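Local coordinates for ABC transporter, substrate-binding protein (Clostridium perfringens, PDB 4EDP) that probably captures a solute outside the cell membrane and hands it to the membrane permease of an ABC importer, at residues Ser118-Lys123 against Ser302-Glu307; Ala124-Glu129 against Leu262-Ile267; Ser112-Ala117 against Tyr285-Glu290; Thr137-Gly142 against Ala236-Phe241. One frame throughout, in Å; residues are numbered along the deposited sequence.

Contact 1. Residues Ser118-Lys123 against Ser302-Glu307; sequences SEMNEK and SPVNKE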
loop_
_atom_site.group_PDB
_atom_site.type_symbol
_atom_site.label_atom_id
_atom_site.label_comp_id
_atom_site.label_asym_id
_atom_site.label_seq_id
_atom_site.Cartn_x
_atom_site.Cartn_y
_atom_site.Cartn_z
ATOM N N SER A 118 -18.662 -1.824 -7.983
ATOM C CA SER A 118 -19.402 -0.554 -8.061
ATOM C C SER A 118 -19.373 0.182 -6.727
ATOM O O SER A 118 -19.578 1.402 -6.679
ATOM C CB SER A 118 -20.861 -0.758 -8.492
ATOM O OG SER A 118 -21.659 -1.362 -7.464
ATOM N N GLU A 119 -19.100 -0.547 -5.651
ATOM C CA GLU A 119 -19.091 0.042 -4.314
ATOM C C GLU A 119 -17.716 0.551 -3.860
ATOM O O GLU A 119 -17.588 1.107 -2.777
ATOM C CB GLU A 119 -19.683 -0.972 -3.317
ATOM C CG GLU A 119 -21.140 -1.285 -3.618
ATOM C CD GLU A 119 -21.759 -2.369 -2.741
ATOM O OE1 GLU A 119 -21.145 -2.854 -1.765
ATOM O OE2 GLU A 119 -22.895 -2.750 -3.058
ATOM N N MET A 120 -16.700 0.405 -4.701
ATOM C CA MET A 120 -15.357 0.855 -4.370
ATOM C C MET A 120 -15.311 2.376 -4.307
ATOM O O MET A 120 -16.061 3.055 -5.021
ATOM C CB MET A 120 -14.353 0.321 -5.404
ATOM C CG MET A 120 -14.135 -1.212 -5.272
ATOM S SD MET A 120 -13.236 -2.014 -6.621
ATOM C CE MET A 120 -11.566 -1.380 -6.354
ATOM N N ASN A 121 -14.459 2.917 -3.441
ATOM C CA ASN A 121 -14.336 4.369 -3.348
ATOM C C ASN A 121 -13.640 4.847 -4.630
ATOM O O ASN A 121 -13.019 4.049 -5.321
ATOM C CB ASN A 121 -13.647 4.802 -2.049
ATOM C CG ASN A 121 -12.221 4.329 -1.937
ATOM O OD1 ASN A 121 -11.388 4.602 -2.807
ATOM N ND2 ASN A 121 -11.899 3.699 -0.803
ATOM N N GLU A 122 -13.770 6.134 -4.947
ATOM C CA GLU A 122 -13.225 6.676 -6.185
ATOM C C GLU A 122 -11.727 6.442 -6.368
ATOM O O GLU A 122 -11.283 6.187 -7.486
ATOM C CB GLU A 122 -13.507 8.168 -6.279
ATOM C CG GLU A 122 -13.060 8.752 -7.606
ATOM C CD GLU A 122 -13.152 10.250 -7.663
ATOM O OE1 GLU A 122 -13.927 10.822 -6.878
ATOM O OE2 GLU A 122 -12.445 10.853 -8.513
ATOM N N LYS A 123 -10.938 6.537 -5.300
ATOM C CA LYS A 123 -9.500 6.288 -5.432
ATOM C C LYS A 123 -9.187 4.825 -5.794
ATOM O O LYS A 123 -8.360 4.558 -6.681
ATOM C CB LYS A 123 -8.741 6.685 -4.166
ATOM C CG LYS A 123 -8.942 8.106 -3.748
ATOM C CD LYS A 123 -8.530 9.095 -4.784
ATOM C CE LYS A 123 -8.884 10.492 -4.313
ATOM N NZ LYS A 123 -8.586 11.489 -5.345
ATOM N N SER A 302 -7.839 -1.799 5.828
ATOM C CA SER A 302 -8.628 -0.623 5.518
ATOM C C SER A 302 -9.527 -0.980 4.322
ATOM O O SER A 302 -9.066 -1.562 3.332
ATOM C CB SER A 302 -7.760 0.578 5.158
ATOM O OG SER A 302 -6.979 1.033 6.264
ATOM N N PRO A 303 -10.798 -0.612 4.400
ATOM C CA PRO A 303 -11.717 -0.988 3.336
ATOM C C PRO A 303 -11.660 -0.141 2.088
ATOM O O PRO A 303 -11.303 1.046 2.136
ATOM C CB PRO A 303 -13.075 -0.817 3.995
ATOM C CG PRO A 303 -12.859 0.288 5.001
ATOM C CD PRO A 303 -11.487 0.041 5.528
ATOM N N VAL A 304 -11.970 -0.771 0.960
ATOM C CA VAL A 304 -12.111 -0.038 -0.303
ATOM C C VAL A 304 -13.607 0.127 -0.616
ATOM O O VAL A 304 -13.975 0.920 -1.485
ATOM C CB VAL A 304 -11.410 -0.718 -1.505
ATOM C CG1 VAL A 304 -9.882 -0.781 -1.284
ATOM C CG2 VAL A 304 -11.989 -2.124 -1.781
ATOM N N ASN A 305 -14.471 -0.616 0.088
ATOM C CA ASN A 305 -15.902 -0.530 -0.131
ATOM C C ASN A 305 -16.442 0.655 0.665
ATOM O O ASN A 305 -16.380 0.653 1.889
ATOM C CB ASN A 305 -16.592 -1.862 0.259
ATOM C CG ASN A 305 -18.081 -1.871 -0.031
ATOM O OD1 ASN A 305 -18.799 -0.902 0.261
ATOM N ND2 ASN A 305 -18.581 -3.008 -0.546
ATOM N N LYS A 306 -16.959 1.666 -0.041
ATOM C CA LYS A 306 -17.458 2.884 0.605
ATOM C C LYS A 306 -18.744 2.713 1.411
ATOM O O LYS A 306 -19.171 3.649 2.104
ATOM C CB LYS A 306 -17.635 4.009 -0.440
ATOM C CG LYS A 306 -18.712 3.779 -1.453
ATOM C CD LYS A 306 -18.653 4.842 -2.556
ATOM C CE LYS A 306 -19.673 4.550 -3.631
ATOM N NZ LYS A 306 -19.709 5.621 -4.671
ATOM N N GLU A 307 -19.366 1.545 1.344
ATOM C CA GLU A 307 -20.612 1.322 2.071
ATOM C C GLU A 307 -20.452 0.697 3.449
ATOM O O GLU A 307 -21.444 0.516 4.158
ATOM C CB GLU A 307 -21.513 0.397 1.256
ATOM C CG GLU A 307 -21.755 0.868 -0.170
ATOM C CD GLU A 307 -22.485 2.194 -0.239
ATOM O OE1 GLU A 307 -23.043 2.619 0.797
ATOM O OE2 GLU A 307 -22.511 2.807 -1.335
HETATM O O HOH W 1 -13.644 3.089 1.038
#

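Contact 2. Residues Ala124-Glu129 against Leu262-Ile267; sequences AKSTVE and LNFNTI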
loop_
_atom_site.group_PDB
_atom_site.type_symbol
_atom_site.label_atom_id
_atom_site.label_comp_id
_atom_site.label_asym_id
_atom_site.label_seq_id
_atom_site.Cartn_x
_atom_site.Cartn_y
_atom_site.Cartn_z
ATOM N N ALA A 124 -9.830 3.893 -5.098
ATOM C CA ALA A 124 -9.636 2.462 -5.350
ATOM C C ALA A 124 -10.111 2.107 -6.771
ATOM O O ALA A 124 -9.581 1.182 -7.394
ATOM C CB ALA A 124 -10.368 1.608 -4.251
ATOM N N LYS A 125 -11.100 2.826 -7.291
ATOM C CA LYS A 125 -11.582 2.552 -8.647
ATOM C C LYS A 125 -10.518 2.790 -9.718
ATOM O O LYS A 125 -10.656 2.336 -10.847
ATOM C CB LYS A 125 -12.898 3.272 -8.936
ATOM C CG LYS A 125 -14.083 2.555 -8.314
ATOM C CD LYS A 125 -15.383 3.329 -8.486
ATOM C CE LYS A 125 -16.574 2.509 -8.017
ATOM N NZ LYS A 125 -17.865 3.265 -8.052
ATOM N N SER A 126 -9.435 3.480 -9.370
ATOM C CA SER A 126 -8.329 3.609 -10.321
ATOM C C SER A 126 -7.817 2.202 -10.748
ATOM O O SER A 126 -7.367 2.018 -11.880
ATOM C CB SER A 126 -7.197 4.436 -9.707
ATOM O OG SER A 126 -6.646 3.787 -8.574
ATOM N N THR A 127 -7.873 1.206 -9.858
ATOM C CA THR A 127 -7.432 -0.134 -10.224
ATOM C C THR A 127 -8.438 -0.801 -11.168
ATOM O O THR A 127 -8.058 -1.609 -11.989
ATOM C CB THR A 127 -7.164 -1.020 -8.977
ATOM O OG1 THR A 127 -8.363 -1.193 -8.233
ATOM C CG2 THR A 127 -6.121 -0.347 -8.087
ATOM N N VAL A 128 -9.724 -0.501 -11.009
ATOM C CA VAL A 128 -10.753 -1.042 -11.909
ATOM C C VAL A 128 -10.533 -0.466 -13.331
ATOM O O VAL A 128 -10.582 -1.190 -14.341
ATOM C CB VAL A 128 -12.157 -0.695 -11.406
ATOM C CG1 VAL A 128 -13.216 -1.189 -12.395
ATOM C CG2 VAL A 128 -12.399 -1.298 -10.015
ATOM N N GLU A 129 -10.279 0.835 -13.395
ATOM C CA GLU A 129 -10.046 1.504 -14.661
ATOM C C GLU A 129 -8.811 0.919 -15.360
ATOM O O GLU A 129 -8.752 0.875 -16.596
ATOM C CB GLU A 129 -9.915 3.024 -14.444
ATOM C CG GLU A 129 -9.623 3.797 -15.719
ATOM C CD GLU A 129 -9.565 5.303 -15.534
ATOM O OE1 GLU A 129 -10.134 5.836 -14.554
ATOM O OE2 GLU A 129 -8.947 5.962 -16.395
ATOM N N LEU A 262 -1.856 6.985 -1.233
ATOM C CA LEU A 262 -2.353 5.665 -0.929
ATOM C C LEU A 262 -1.551 4.594 -1.637
ATOM O O LEU A 262 -0.880 4.860 -2.643
ATOM C CB LEU A 262 -3.792 5.509 -1.439
ATOM C CG LEU A 262 -4.810 6.555 -1.003
ATOM C CD1 LEU A 262 -6.190 6.251 -1.617
ATOM C CD2 LEU A 262 -4.852 6.641 0.507
ATOM N N ASN A 263 -1.594 3.391 -1.078
ATOM C CA ASN A 263 -1.064 2.205 -1.752
ATOM C C ASN A 263 -2.156 1.132 -1.580
ATOM O O ASN A 263 -2.951 1.200 -0.635
ATOM C CB ASN A 263 0.317 1.764 -1.293
ATOM C CG ASN A 263 0.363 1.337 0.136
ATOM O OD1 ASN A 263 0.066 0.179 0.469
ATOM N ND2 ASN A 263 0.819 2.242 0.999
ATOM N N PHE A 264 -2.214 0.201 -2.522
ATOM C CA PHE A 264 -3.234 -0.851 -2.526
ATOM C C PHE A 264 -2.644 -2.247 -2.624
ATOM O O PHE A 264 -1.531 -2.419 -3.118
ATOM C CB PHE A 264 -4.102 -0.706 -3.799
ATOM C CG PHE A 264 -4.751 0.660 -3.973
ATOM C CD1 PHE A 264 -5.800 1.049 -3.168
ATOM C CD2 PHE A 264 -4.325 1.526 -4.951
ATOM C CE1 PHE A 264 -6.400 2.295 -3.307
ATOM C CE2 PHE A 264 -4.929 2.771 -5.095
ATOM C CZ PHE A 264 -5.953 3.156 -4.262
ATOM N N ASN A 265 -3.413 -3.239 -2.169
ATOM C CA ASN A 265 -3.111 -4.636 -2.411
ATOM C C ASN A 265 -4.276 -5.043 -3.311
ATOM O O ASN A 265 -5.409 -4.607 -3.102
ATOM C CB ASN A 265 -3.062 -5.491 -1.147
ATOM C CG ASN A 265 -1.910 -5.107 -0.237
ATOM O OD1 ASN A 265 -0.904 -4.547 -0.690
ATOM N ND2 ASN A 265 -2.035 -5.434 1.034
ATOM N N THR A 266 -4.011 -5.880 -4.304
ATOM C CA THR A 266 -5.027 -6.273 -5.254
ATOM C C THR A 266 -5.151 -7.780 -5.394
ATOM O O THR A 266 -4.285 -8.522 -4.945
ATOM C CB THR A 266 -4.677 -5.723 -6.663
ATOM O OG1 THR A 266 -3.512 -6.381 -7.175
ATOM C CG2 THR A 266 -4.458 -4.202 -6.643
ATOM N N ILE A 267 -6.233 -8.226 -6.030
ATOM C CA ILE A 267 -6.439 -9.657 -6.295
ATOM C C ILE A 267 -6.619 -9.817 -7.797
ATOM O O ILE A 267 -7.476 -9.158 -8.403
ATOM C CB ILE A 267 -7.705 -10.246 -5.628
ATOM C CG1 ILE A 267 -7.767 -9.913 -4.149
ATOM C CG2 ILE A 267 -7.776 -11.775 -5.863
ATOM C CD1 ILE A 267 -9.086 -10.304 -3.483
#

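Contact 3. Residues Ser112-Ala117 against Tyr285-Glu290; sequences SKIPNA and YALSKE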
loop_
_atom_site.group_PDB
_atom_site.type_symbol
_atom_site.label_atom_id
_atom_site.label_comp_id
_atom_site.label_asym_id
_atom_site.label_seq_id
_atom_site.Cartn_x
_atom_site.Cartn_y
_atom_site.Cartn_z
ATOM N N SER A 112 -18.249 -7.053 -15.463
ATOM C CA SER A 112 -19.687 -7.307 -15.430
ATOM C C SER A 112 -19.941 -8.491 -14.469
ATOM O O SER A 112 -21.065 -8.706 -14.018
ATOM C CB SER A 112 -20.260 -7.600 -16.822
ATOM O OG SER A 112 -19.862 -8.859 -17.337
ATOM N N LYS A 113 -18.878 -9.233 -14.154
ATOM C CA LYS A 113 -18.937 -10.383 -13.241
ATOM C C LYS A 113 -18.535 -10.028 -11.812
ATOM O O LYS A 113 -18.491 -10.895 -10.929
ATOM C CB LYS A 113 -17.991 -11.473 -13.757
ATOM C CG LYS A 113 -18.446 -12.160 -15.024
ATOM C CD LYS A 113 -17.312 -13.045 -15.572
ATOM C CE LYS A 113 -17.819 -14.216 -16.357
ATOM N NZ LYS A 113 -18.393 -15.233 -15.420
ATOM N N ILE A 114 -18.238 -8.755 -11.575
ATOM C CA ILE A 114 -17.802 -8.289 -10.257
ATOM C C ILE A 114 -18.642 -7.053 -9.906
ATOM O O ILE A 114 -18.120 -5.935 -9.793
ATOM C CB ILE A 114 -16.291 -7.952 -10.272
ATOM C CG1 ILE A 114 -15.492 -9.085 -10.934
ATOM C CG2 ILE A 114 -15.765 -7.641 -8.837
ATOM C CD1 ILE A 114 -13.962 -8.851 -10.975
ATOM N N PRO A 115 -19.945 -7.252 -9.674
ATOM C CA PRO A 115 -20.802 -6.095 -9.406
ATOM C C PRO A 115 -20.420 -5.293 -8.172
ATOM O O PRO A 115 -20.627 -4.074 -8.158
ATOM C CB PRO A 115 -22.198 -6.711 -9.268
ATOM C CG PRO A 115 -21.936 -8.144 -8.916
ATOM C CD PRO A 115 -20.710 -8.509 -9.667
ATOM N N ASN A 116 -19.796 -5.939 -7.183
ATOM C CA ASN A 116 -19.390 -5.235 -5.961
ATOM C C ASN A 116 -18.327 -4.180 -6.190
ATOM O O ASN A 116 -18.133 -3.312 -5.351
ATOM C CB ASN A 116 -18.989 -6.214 -4.847
ATOM C CG ASN A 116 -20.207 -6.905 -4.236
ATOM O OD1 ASN A 116 -21.306 -6.326 -4.239
ATOM N ND2 ASN A 116 -20.028 -8.126 -3.695
ATOM N N ALA A 117 -17.633 -4.257 -7.322
ATOM C CA ALA A 117 -16.662 -3.226 -7.683
ATOM C C ALA A 117 -17.343 -1.849 -7.787
ATOM O O ALA A 117 -16.662 -0.809 -7.670
ATOM C CB ALA A 117 -15.943 -3.577 -8.989
ATOM N N TYR A 285 -16.831 -11.513 -3.850
ATOM C CA TYR A 285 -17.028 -11.755 -2.426
ATOM C C TYR A 285 -16.062 -10.925 -1.575
ATOM O O TYR A 285 -16.474 -10.295 -0.582
ATOM C CB TYR A 285 -16.855 -13.258 -2.172
ATOM C CG TYR A 285 -16.612 -13.710 -0.753
ATOM C CD1 TYR A 285 -17.668 -13.928 0.134
ATOM C CD2 TYR A 285 -15.329 -14.006 -0.326
ATOM C CE1 TYR A 285 -17.434 -14.390 1.447
ATOM C CE2 TYR A 285 -15.084 -14.461 0.966
ATOM C CZ TYR A 285 -16.140 -14.645 1.844
ATOM O OH TYR A 285 -15.878 -15.096 3.120
ATOM N N ALA A 286 -14.789 -10.889 -1.978
ATOM C CA ALA A 286 -13.766 -10.135 -1.229
ATOM C C ALA A 286 -14.067 -8.621 -1.167
ATOM O O ALA A 286 -13.658 -7.931 -0.218
ATOM C CB ALA A 286 -12.372 -10.387 -1.817
ATOM N N LEU A 287 -14.801 -8.133 -2.169
ATOM C CA LEU A 287 -15.178 -6.730 -2.274
ATOM C C LEU A 287 -16.530 -6.431 -1.631
ATOM O O LEU A 287 -16.903 -5.271 -1.521
ATOM C CB LEU A 287 -15.217 -6.288 -3.756
ATOM C CG LEU A 287 -13.893 -6.275 -4.535
ATOM C CD1 LEU A 287 -14.062 -5.892 -6.046
ATOM C CD2 LEU A 287 -12.901 -5.345 -3.866
ATOM N N SER A 288 -17.241 -7.465 -1.184
ATOM C CA SER A 288 -18.563 -7.277 -0.583
ATOM C C SER A 288 -18.483 -6.492 0.728
ATOM O O SER A 288 -17.487 -6.546 1.451
ATOM C CB SER A 288 -19.270 -8.620 -0.353
ATOM O OG SER A 288 -18.645 -9.413 0.649
ATOM N N LYS A 289 -19.561 -5.784 1.038
ATOM C CA LYS A 289 -19.628 -4.981 2.248
ATOM C C LYS A 289 -19.354 -5.826 3.501
ATOM O O LYS A 289 -18.586 -5.419 4.363
ATOM C CB LYS A 289 -20.996 -4.303 2.323
ATOM C CG LYS A 289 -21.290 -3.527 3.615
ATOM C CD LYS A 289 -22.714 -2.930 3.559
ATOM C CE LYS A 289 -23.139 -2.292 4.870
ATOM N NZ LYS A 289 -23.186 -3.305 5.973
ATOM N N GLU A 290 -19.950 -7.010 3.573
ATOM C CA GLU A 290 -19.762 -7.881 4.735
ATOM C C GLU A 290 -18.303 -8.317 4.913
ATOM O O GLU A 290 -17.767 -8.227 6.009
ATOM C CB GLU A 290 -20.687 -9.100 4.679
ATOM C CG GLU A 290 -20.519 -10.025 5.899
ATOM C CD GLU A 290 -21.446 -11.238 5.898
ATOM O OE1 GLU A 290 -21.268 -12.115 6.773
ATOM O OE2 GLU A 290 -22.346 -11.317 5.033
HETATM O O HOH W 2 -16.279 -2.820 -2.971
HETATM O O HOH W 3 -21.712 -5.363 -0.943
#

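Contact 4. Residues Thr137-Gly142 against Ala236-Phe241; sequences TLNSIG and ASDFAF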
loop_
_atom_site.group_PDB
_atom_site.type_symbol
_atom_site.label_atom_id
_atom_site.label_comp_id
_atom_site.label_asym_id
_atom_site.label_seq_id
_atom_site.Cartn_x
_atom_site.Cartn_y
_atom_site.Cartn_z
ATOM N N THR A 137 -7.990 -3.668 -0.527
ATOM C CA THR A 137 -7.657 -2.926 0.672
ATOM C C THR A 137 -6.714 -1.807 0.268
ATOM O O THR A 137 -6.144 -1.817 -0.847
ATOM C CB THR A 137 -6.993 -3.813 1.760
ATOM O OG1 THR A 137 -6.939 -3.115 3.006
ATOM C CG2 THR A 137 -5.551 -4.225 1.339
ATOM N N LEU A 138 -6.535 -0.852 1.172
ATOM C CA LEU A 138 -5.653 0.285 0.947
ATOM C C LEU A 138 -4.945 0.652 2.238
ATOM O O LEU A 138 -5.348 0.227 3.319
ATOM C CB LEU A 138 -6.452 1.489 0.413
ATOM C CG LEU A 138 -7.515 2.116 1.332
ATOM C CD1 LEU A 138 -6.901 3.026 2.414
ATOM C CD2 LEU A 138 -8.508 2.949 0.508
ATOM N N ASN A 139 -3.884 1.432 2.102
ATOM C CA ASN A 139 -3.087 1.954 3.201
ATOM C C ASN A 139 -2.693 3.388 2.821
ATOM O O ASN A 139 -2.742 3.761 1.632
ATOM C CB ASN A 139 -1.790 1.178 3.393
ATOM C CG ASN A 139 -2.014 -0.298 3.623
ATOM O OD1 ASN A 139 -2.769 -0.695 4.512
ATOM N ND2 ASN A 139 -1.319 -1.118 2.860
ATOM N N SER A 140 -2.277 4.175 3.805
ATOM C CA SER A 140 -1.834 5.570 3.531
ATOM C C SER A 140 -0.642 5.922 4.392
ATOM O O SER A 140 -0.230 5.143 5.255
ATOM C CB SER A 140 -2.940 6.601 3.764
ATOM O OG SER A 140 -3.329 6.726 5.136
ATOM N N ILE A 141 -0.093 7.104 4.144
ATOM C CA ILE A 141 1.019 7.627 4.917
ATOM C C ILE A 141 0.637 8.970 5.516
ATOM O O ILE A 141 -0.408 9.531 5.205
ATOM C CB ILE A 141 2.302 7.788 4.075
ATOM C CG1 ILE A 141 2.027 8.616 2.815
ATOM C CG2 ILE A 141 2.885 6.386 3.708
ATOM C CD1 ILE A 141 3.260 8.892 1.993
ATOM N N GLY A 142 1.485 9.451 6.407
ATOM C CA GLY A 142 1.311 10.743 7.030
ATOM C C GLY A 142 2.662 11.142 7.555
ATOM O O GLY A 142 3.664 10.414 7.365
ATOM N N ALA A 236 5.581 8.105 7.368
ATOM C CA ALA A 236 5.296 6.733 7.735
ATOM C C ALA A 236 3.842 6.334 7.513
ATOM O O ALA A 236 2.947 7.165 7.476
ATOM C CB ALA A 236 5.635 6.549 9.193
ATOM N N SER A 237 3.628 5.029 7.432
ATOM C CA SER A 237 2.311 4.477 7.207
ATOM C C SER A 237 1.394 4.592 8.411
ATOM O O SER A 237 1.837 4.795 9.549
ATOM C CB SER A 237 2.454 2.996 6.861
ATOM O OG SER A 237 2.900 2.250 8.002
ATOM N N ASP A 238 0.103 4.443 8.140
ATOM C CA ASP A 238 -0.922 4.399 9.156
ATOM C C ASP A 238 -0.595 3.308 10.185
ATOM O O ASP A 238 -0.715 3.532 11.398
ATOM C CB ASP A 238 -2.299 4.175 8.510
ATOM C CG ASP A 238 -2.296 3.098 7.397
ATOM O OD1 ASP A 238 -1.335 2.308 7.250
ATOM O OD2 ASP A 238 -3.305 3.039 6.668
ATOM N N PHE A 239 -0.134 2.154 9.710
ATOM C CA PHE A 239 0.239 1.058 10.625
ATOM C C PHE A 239 1.381 1.484 11.575
ATOM O O PHE A 239 1.343 1.227 12.798
ATOM C CB PHE A 239 0.641 -0.209 9.852
ATOM C CG PHE A 239 1.082 -1.338 10.754
ATOM C CD1 PHE A 239 0.150 -2.178 11.343
ATOM C CD2 PHE A 239 2.425 -1.533 11.049
ATOM C CE1 PHE A 239 0.555 -3.197 12.204
ATOM C CE2 PHE A 239 2.830 -2.549 11.893
ATOM C CZ PHE A 239 1.896 -3.383 12.471
ATOM N N ALA A 240 2.381 2.150 11.007
ATOM C CA ALA A 240 3.559 2.641 11.730
ATOM C C ALA A 240 3.172 3.699 12.771
ATOM O O ALA A 240 3.726 3.712 13.885
ATOM C CB ALA A 240 4.601 3.190 10.751
ATOM N N PHE A 241 2.218 4.574 12.448
ATOM C CA PHE A 241 1.770 5.561 13.443
ATOM C C PHE A 241 1.245 4.824 14.682
ATOM O O PHE A 241 1.493 5.213 15.836
ATOM C CB PHE A 241 0.721 6.520 12.879
ATOM C CG PHE A 241 0.173 7.462 13.912
ATOM C CD1 PHE A 241 0.978 8.407 14.482
ATOM C CD2 PHE A 241 -1.161 7.428 14.283
ATOM C CE1 PHE A 241 0.496 9.281 15.444
ATOM C CE2 PHE A 241 -1.650 8.299 15.245
ATOM C CZ PHE A 241 -0.822 9.219 15.825
HETATM O O HOH W 4 -4.247 0.475 6.451
#

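Contact 1. Residues Ser118-Lys123 against Ser302-Glu307
E119 and N305 lie side by side and point the same way, their carboxylate and amide planes turned 70° apart. With CG anti to the carbonyl carbon (chi1 -63°) and the chain extended beyond it, E119 brings OE1 to the amide, where N305 ND2 donates to OE1 of E119 at 2.8 Å. The anti lone pair is used, on the side away from OE2. The other end of the amide is held too: N305 OD1 accepts from E307 N at 2.7 Å, an Asx turn that fixes the rotation of the group, and ND2 has a second acceptor in L287 O. E307 crosses E119 at about a right angle; E119 OE2 and E307 OE2, 5.8 Å apart, might each raise the other's proton affinity slightly.

Between the backbones, M120 and N305 make a single bridge. K306 N donates to E119 O at 2.9 Å and N121 N to V304 O at 2.8 Å, both nearly along the C=O axes. K306 CG passes 3.2 Å from E119 O. M120 CG meets V304 CG2 at 4.2 Å, alongside. A water accepts from N121 ND2 and donates to P303 O, while N121 OD1 accepts from A124 N. In this solute-binding-protein fold the contact ties the loop before helix 125-130 to the loop after helix 289-299: M120 packs on the former helix, Q292 of the latter accepts from V304 N and N305 N, and N121 reaches strand 135-145.

Contact 2. Residues Ala124-Glu129 against Leu262-Ile267
The short helical segment 125-129 and strand 262-267 pass with axes 10.6 Å apart at closest, their N-to-C directions 52° apart. That gap is wide enough for one layer of side chains: the CA atoms of A124 and F264 are 7.7 Å apart, and those of T127 and T266 8.3 Å. Along the extended strand F264 and T266 direct their CB atoms to the helix, whereas N263, N265 and I267 alternate to other neighbours.

F264 carries most of the contact. Its CG stands anti to the carbonyl carbon (chi1 -56°), and the far half of the ring lies against A124, with F264 CE1 3.8 Å from A124 CA. The ring also meets T127, whose CG2 is 4.1 Å from F264 CD2.

Strand 262-269 runs antiparallel between strands 89-93 and 135-145, so the helix packs on the face of a strand that has neighbours on both sides, in an arrangement consistent with the alpha/beta fold of a solute-binding protein. On this face the side chain of F264 also touches A135, L138 and E94.

T127 is turned by its hydroxyl: OG1, between N and carbonyl carbon (chi1 62°), donates to A124 O at 2.8 Å, nearly along the C=O axis, and also accepts from A135 N. The same torsion leaves CG2 facing the strand, where T127 CG2 comes within 4.4 Å of T266 CG2. S126 OG lies 4.0 Å from F264 CE2, but its bonding partner is K123 O.

Contact 3. Residues Ser112-Ala117 against Tyr285-Glu290
Y285 O is gripped twice by one residue. S288 N donates to Y285 O at 3.0 Å, and S288 OG donates to the same oxygen at 2.6 Å, in the carbonyl plane and on a lone pair. The second bond follows from the crowded position of OG between N and carbonyl carbon (chi1 68°). S288 is the N-cap residue of helix 289-299, its OG also making a weak bond to V291 N, so it joins the end of helix 276-286 to the start of the next.

L287, at this junction, faces segment 112-117 with CG anti to the carbonyl carbon (chi1 -66°). Its CD1 branch does the touching: L287 CD1 is 3.7 Å from I114 CG2, the two side chains crossing obliquely, and 4.2 Å from A117 CB. N116 packs nearer the backbone, with its CB 3.9 Å from L287 CB and its ND2 3.5 Å from S288 CB. Its backbone N donates to N284 OD1.

One water donates to N116 O at 3.1 Å and to L287 O at 2.9 Å. A second accepts from K289 N and donates only weakly to N116 OD1. Polar groups of the two segments thus meet through water, and the join probably depends more on the packing of L287 than on direct bonds.

Contact 4. Residues Thr137-Gly142 against Ala236-Phe241
D238 has CG between its backbone N and carbonyl carbon (chi1 43°), which swings the carboxylate back toward the backbone of S140 on strand 135-145. D238 OD2 thereby accepts a weak bond from S140 N at 3.2 Å, and D238 OD1 is met by F239 N at 2.7 Å, from above the carboxylate plane. S237 OG takes the same crowded position (chi1 69°) and accepts from A240 N at 3.1 Å, the N-cap bond of helix 238-247. F239 N at the helix start, with S140 N across the contact, would probably stabilise the charged form of D238.

Strand 135-145 lies in the interior of the mixed sheet, consistent with an alpha/beta solute-binding protein, and here its antiparallel neighbour turns directly into a helix. G142 and A236 are a hydrogen-bonded pair, with G142 N reaching A236 O at 2.9 Å and A236 N reaching G142 O at 3.0 Å; I141 and S237 follow as a non-hydrogen-bonded pair with CA atoms 4.1 Å apart. Beyond S237 one backbone bond remains, D238 N to S140 O at 3.0 Å, its donor above the carbonyl plane, accompanied by the weak bond from S140 N.

A water lies 2.7 Å from both N139 OD1 and D238 OD2, placed to donate to either. N139 ND2 is taken by N263 OD1, while T319 OG1 bonds both S140 OG and D238 OD2.

Contact 2 is buried and largely apolar, a ring set between helix and sheet, whereas contact 1, only partly buried, joins two loops by backbone bonds and a carboxylate-amide bond. Contact 3 is buried too, although its centre lies about 20 Å from that of the chain, and mixes leucine packing with water bridges; N305 ND2 to L287 O links it to contact 1. Contact 4, near the centre yet partly buried, relies on strand pairing and helix capping, and shares the sheet with contact 2, where N139 N and N263 O are 2.9 Å apart. Contacts 3 and 4 do not touch. Strand 135-145, paired with both 262-269 and 233-237, is consistent with a strand crossing between the two lobes.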